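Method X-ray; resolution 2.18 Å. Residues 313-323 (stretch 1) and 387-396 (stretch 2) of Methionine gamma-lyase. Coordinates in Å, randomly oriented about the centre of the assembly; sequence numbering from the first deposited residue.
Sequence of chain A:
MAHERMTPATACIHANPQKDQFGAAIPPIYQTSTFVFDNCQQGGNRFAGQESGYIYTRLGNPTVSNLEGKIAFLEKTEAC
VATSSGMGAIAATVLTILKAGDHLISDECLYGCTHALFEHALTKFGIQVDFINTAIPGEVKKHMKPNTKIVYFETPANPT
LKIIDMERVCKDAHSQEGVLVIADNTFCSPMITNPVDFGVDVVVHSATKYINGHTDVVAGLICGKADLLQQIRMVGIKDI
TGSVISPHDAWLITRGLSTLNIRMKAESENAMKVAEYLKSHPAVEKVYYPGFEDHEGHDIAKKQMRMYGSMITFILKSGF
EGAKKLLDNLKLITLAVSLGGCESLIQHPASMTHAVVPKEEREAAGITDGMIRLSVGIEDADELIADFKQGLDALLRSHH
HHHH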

# COMPACT_ATOMS: atom_id res chain seq x y z
N THR A 313 25.32 16.60 17.66
CA THR A 313 25.89 17.48 16.62
C THR A 313 27.35 17.75 16.95
O THR A 313 27.65 17.87 18.14
CB THR A 313 25.06 18.77 16.55
OG1 THR A 313 23.77 18.45 15.99
CG2 THR A 313 25.75 19.81 15.67
N PHE A 314 28.27 17.73 15.99
CA PHE A 314 29.67 17.87 16.35
C PHE A 314 30.37 18.66 15.26
O PHE A 314 29.94 18.88 14.13
CB PHE A 314 30.41 16.57 16.67
CG PHE A 314 30.45 15.59 15.51
CD1 PHE A 314 29.32 14.84 15.16
CD2 PHE A 314 31.60 15.38 14.81
CE1 PHE A 314 29.36 13.94 14.11
CE2 PHE A 314 31.66 14.48 13.74
CZ PHE A 314 30.52 13.76 13.40
N ILE A 315 31.48 19.25 15.74
CA ILE A 315 32.32 20.08 14.87
C ILE A 315 33.73 19.52 14.87
O ILE A 315 34.32 19.14 15.89
CB ILE A 315 32.26 21.54 15.31
CG1 ILE A 315 30.85 22.12 15.44
CG2 ILE A 315 33.07 22.44 14.38
CD1 ILE A 315 30.78 23.37 16.35
N LEU A 316 34.25 19.35 13.64
CA LEU A 316 35.60 18.85 13.48
C LEU A 316 36.58 20.05 13.50
O LEU A 316 36.31 21.11 12.94
CB LEU A 316 35.85 18.08 12.20
CG LEU A 316 35.02 16.81 11.98
CD1 LEU A 316 35.24 16.28 10.55
CD2 LEU A 316 35.28 15.74 13.01
N LYS A 317 37.76 19.82 14.08
CA LYS A 317 38.79 20.87 14.14
C LYS A 317 39.29 21.22 12.74
O LYS A 317 39.54 22.38 12.49
CB LYS A 317 39.99 20.49 14.99
CG LYS A 317 39.75 20.31 16.48
CD LYS A 317 40.95 19.61 17.12
CE LYS A 317 40.71 19.50 18.63
NZ LYS A 317 41.72 18.59 19.23
N SER A 318 39.14 20.33 11.75
CA SER A 318 39.59 20.66 10.41
C SER A 318 38.49 21.32 9.60
O SER A 318 38.67 21.39 8.38
CB SER A 318 40.15 19.43 9.67
OG SER A 318 39.23 18.35 9.79
N GLY A 319 37.39 21.75 10.21
CA GLY A 319 36.40 22.51 9.49
C GLY A 319 35.66 21.81 8.36
O GLY A 319 35.35 20.62 8.39
N PHE A 320 35.30 22.61 7.36
CA PHE A 320 34.47 22.22 6.24
C PHE A 320 35.03 21.07 5.43
O PHE A 320 34.38 20.04 5.22
CB PHE A 320 34.21 23.43 5.35
CG PHE A 320 33.38 23.18 4.12
CD1 PHE A 320 32.13 22.60 4.19
CD2 PHE A 320 33.90 23.45 2.86
CE1 PHE A 320 31.39 22.32 3.05
CE2 PHE A 320 33.16 23.21 1.71
CZ PHE A 320 31.89 22.66 1.80
N GLU A 321 36.32 21.19 5.07
CA GLU A 321 36.99 20.19 4.26
C GLU A 321 37.09 18.89 5.06
O GLU A 321 36.95 17.81 4.48
CB GLU A 321 38.36 20.67 3.76
CG GLU A 321 38.21 21.82 2.78
CD GLU A 321 37.64 21.40 1.44
OE1 GLU A 321 37.87 20.27 0.95
OE2 GLU A 321 36.94 22.18 0.78
N GLY A 322 37.37 19.00 6.36
CA GLY A 322 37.40 17.80 7.18
C GLY A 322 36.01 17.17 7.24
O GLY A 322 35.92 15.93 7.24
N ALA A 323 34.93 17.94 7.37
CA ALA A 323 33.59 17.36 7.42
C ALA A 323 33.29 16.55 6.15
O ALA A 323 32.70 15.45 6.21
CB ALA A 323 32.56 18.47 7.61
N ASP A 387 32.76 2.71 12.73
CA ASP A 387 32.68 3.43 11.45
C ASP A 387 33.26 4.83 11.65
O ASP A 387 33.91 5.39 10.74
CB ASP A 387 31.22 3.48 10.99
CG ASP A 387 31.03 3.89 9.56
OD1 ASP A 387 31.96 3.70 8.74
OD2 ASP A 387 29.94 4.44 9.22
N PHE A 388 32.95 5.45 12.81
CA PHE A 388 33.57 6.77 13.01
C PHE A 388 35.08 6.66 13.20
O PHE A 388 35.83 7.49 12.68
CB PHE A 388 32.95 7.50 14.17
CG PHE A 388 31.64 8.17 13.88
CD1 PHE A 388 31.59 9.26 13.04
CD2 PHE A 388 30.48 7.73 14.48
CE1 PHE A 388 30.40 9.92 12.79
CE2 PHE A 388 29.30 8.40 14.22
CZ PHE A 388 29.24 9.48 13.38
N LYS A 389 35.54 5.64 13.92
CA LYS A 389 36.99 5.47 14.10
C LYS A 389 37.74 5.40 12.76
O LYS A 389 38.73 6.11 12.63
CB LYS A 389 37.33 4.24 14.90
CG LYS A 389 38.82 3.90 14.92
CD LYS A 389 39.10 3.10 16.19
CE LYS A 389 40.40 2.32 16.07
NZ LYS A 389 41.54 3.22 15.79
N GLN A 390 37.31 4.57 11.82
CA GLN A 390 38.04 4.47 10.58
C GLN A 390 37.94 5.80 9.84
O GLN A 390 38.94 6.26 9.28
CB GLN A 390 37.63 3.32 9.67
CG GLN A 390 36.19 3.25 9.19
CD GLN A 390 35.91 4.00 7.91
OE1 GLN A 390 36.87 4.25 7.17
NE2 GLN A 390 34.66 4.40 7.65
N GLY A 391 36.76 6.39 9.80
CA GLY A 391 36.55 7.64 9.08
C GLY A 391 37.45 8.74 9.69
O GLY A 391 38.05 9.51 8.94
N LEU A 392 37.38 8.91 11.00
CA LEU A 392 38.14 9.93 11.71
C LEU A 392 39.65 9.70 11.67
O LEU A 392 40.43 10.63 11.37
CB LEU A 392 37.68 10.05 13.17
CG LEU A 392 36.29 10.69 13.35
CD1 LEU A 392 35.81 10.56 14.78
CD2 LEU A 392 36.34 12.14 12.91
N ASP A 393 40.12 8.48 11.91
CA ASP A 393 41.55 8.19 11.87
C ASP A 393 42.11 8.58 10.51
O ASP A 393 43.15 9.24 10.51
CB ASP A 393 41.86 6.72 12.18
CG ASP A 393 41.71 6.47 13.67
OD1 ASP A 393 42.00 5.32 14.10
OD2 ASP A 393 41.27 7.39 14.41
N ALA A 394 41.46 8.25 9.42
CA ALA A 394 41.88 8.60 8.08
C ALA A 394 42.01 10.10 7.84
O ALA A 394 42.89 10.63 7.17
CB ALA A 394 40.82 8.10 7.10
N LEU A 395 41.06 10.85 8.39
CA LEU A 395 41.10 12.30 8.39
C LEU A 395 42.45 12.74 8.95
O LEU A 395 43.12 13.58 8.36
CB LEU A 395 40.03 12.78 9.36
CG LEU A 395 39.27 14.05 9.06
CD1 LEU A 395 38.62 13.94 7.70
CD2 LEU A 395 38.23 14.29 10.16
N LEU A 396 42.82 12.21 10.11
CA LEU A 396 44.04 12.55 10.79
C LEU A 396 45.30 11.93 10.20
O LEU A 396 46.37 12.49 10.39
CB LEU A 396 43.97 12.10 12.27
CG LEU A 396 42.96 12.83 13.15
CD1 LEU A 396 43.11 12.42 14.61
CD2 LEU A 396 43.06 14.34 13.00

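Stretch 1 runs as a strand from T313 to L316, turns through a type I beta turn from L316 to G319, and then enters a helix that continues beyond A323. The turn is closed by a backbone hydrogen bond from G319 N to L316 O (3.0 Å). G319 has a phi of 65°, a value that favours glycine. Beyond it, A323 N bonds G319 O at 2.9 Å, while the bond from G322 N to S318 O is weak at 3.4 Å.

Stretch 2 is helical throughout, with i to i+4 bonds running from G391 N to D387 O (3.2 Å) through L396 N to L392 O (3.1 Å); the one from L395 N to G391 O, at 3.3 Å, is weak. The strand and this helix point in similar directions; their axes are 22° apart in direction and come no closer than 12.7 Å. That separation leaves the space between them to side chains. The backbones come nearer beyond the turn, where the CA atoms of G322 and L395 lie 6.7 Å apart.

Along the strand the side chains alternate. F314 and L316 have CA-to-CB bonds directed toward the helix, whereas the side chains of T313 and I315 stay more than 10 Å from it. The helix answers with F388, L392 and L395, spaced by four and three residues, so that they recur along one side. F314 CZ meets F388 CE1 at 3.9 Å; the ring centroids are 5.9 Å apart and the planes lie at 84°, an oblique arrangement. The closest approaches of L316 are from CD2 to L392 CD2 (3.8 Å) and from CD1 to L395 CD2 (3.6 Å). The CA-to-CB bond of L392 points sideways, but the end of its side chain comes nearer the strand.

L395 has the largest covered area of any residue here, 62 Å² of its surface. Besides L316, it touches the backbone of G322, with L395 CD1 3.4 Å from G322 O, and its CD2 lies 4.2 Å from S318 OG. The absence of a side chain at G322 matters locally: an ideal CB there would fall 1.8 Å from S318 OG, a clash within stretch 1 itself.

No hydrogen bond or salt bridge crosses the contact, which buries 221 Å² summed over both sides and rests mainly on apolar packing. Polar pairing is instead internal to the helix: K389 NZ forms a salt bridge with D393 OD1 at 2.7 Å, and Q390 NE2 donates to D387 OD1 at 3.0 Å.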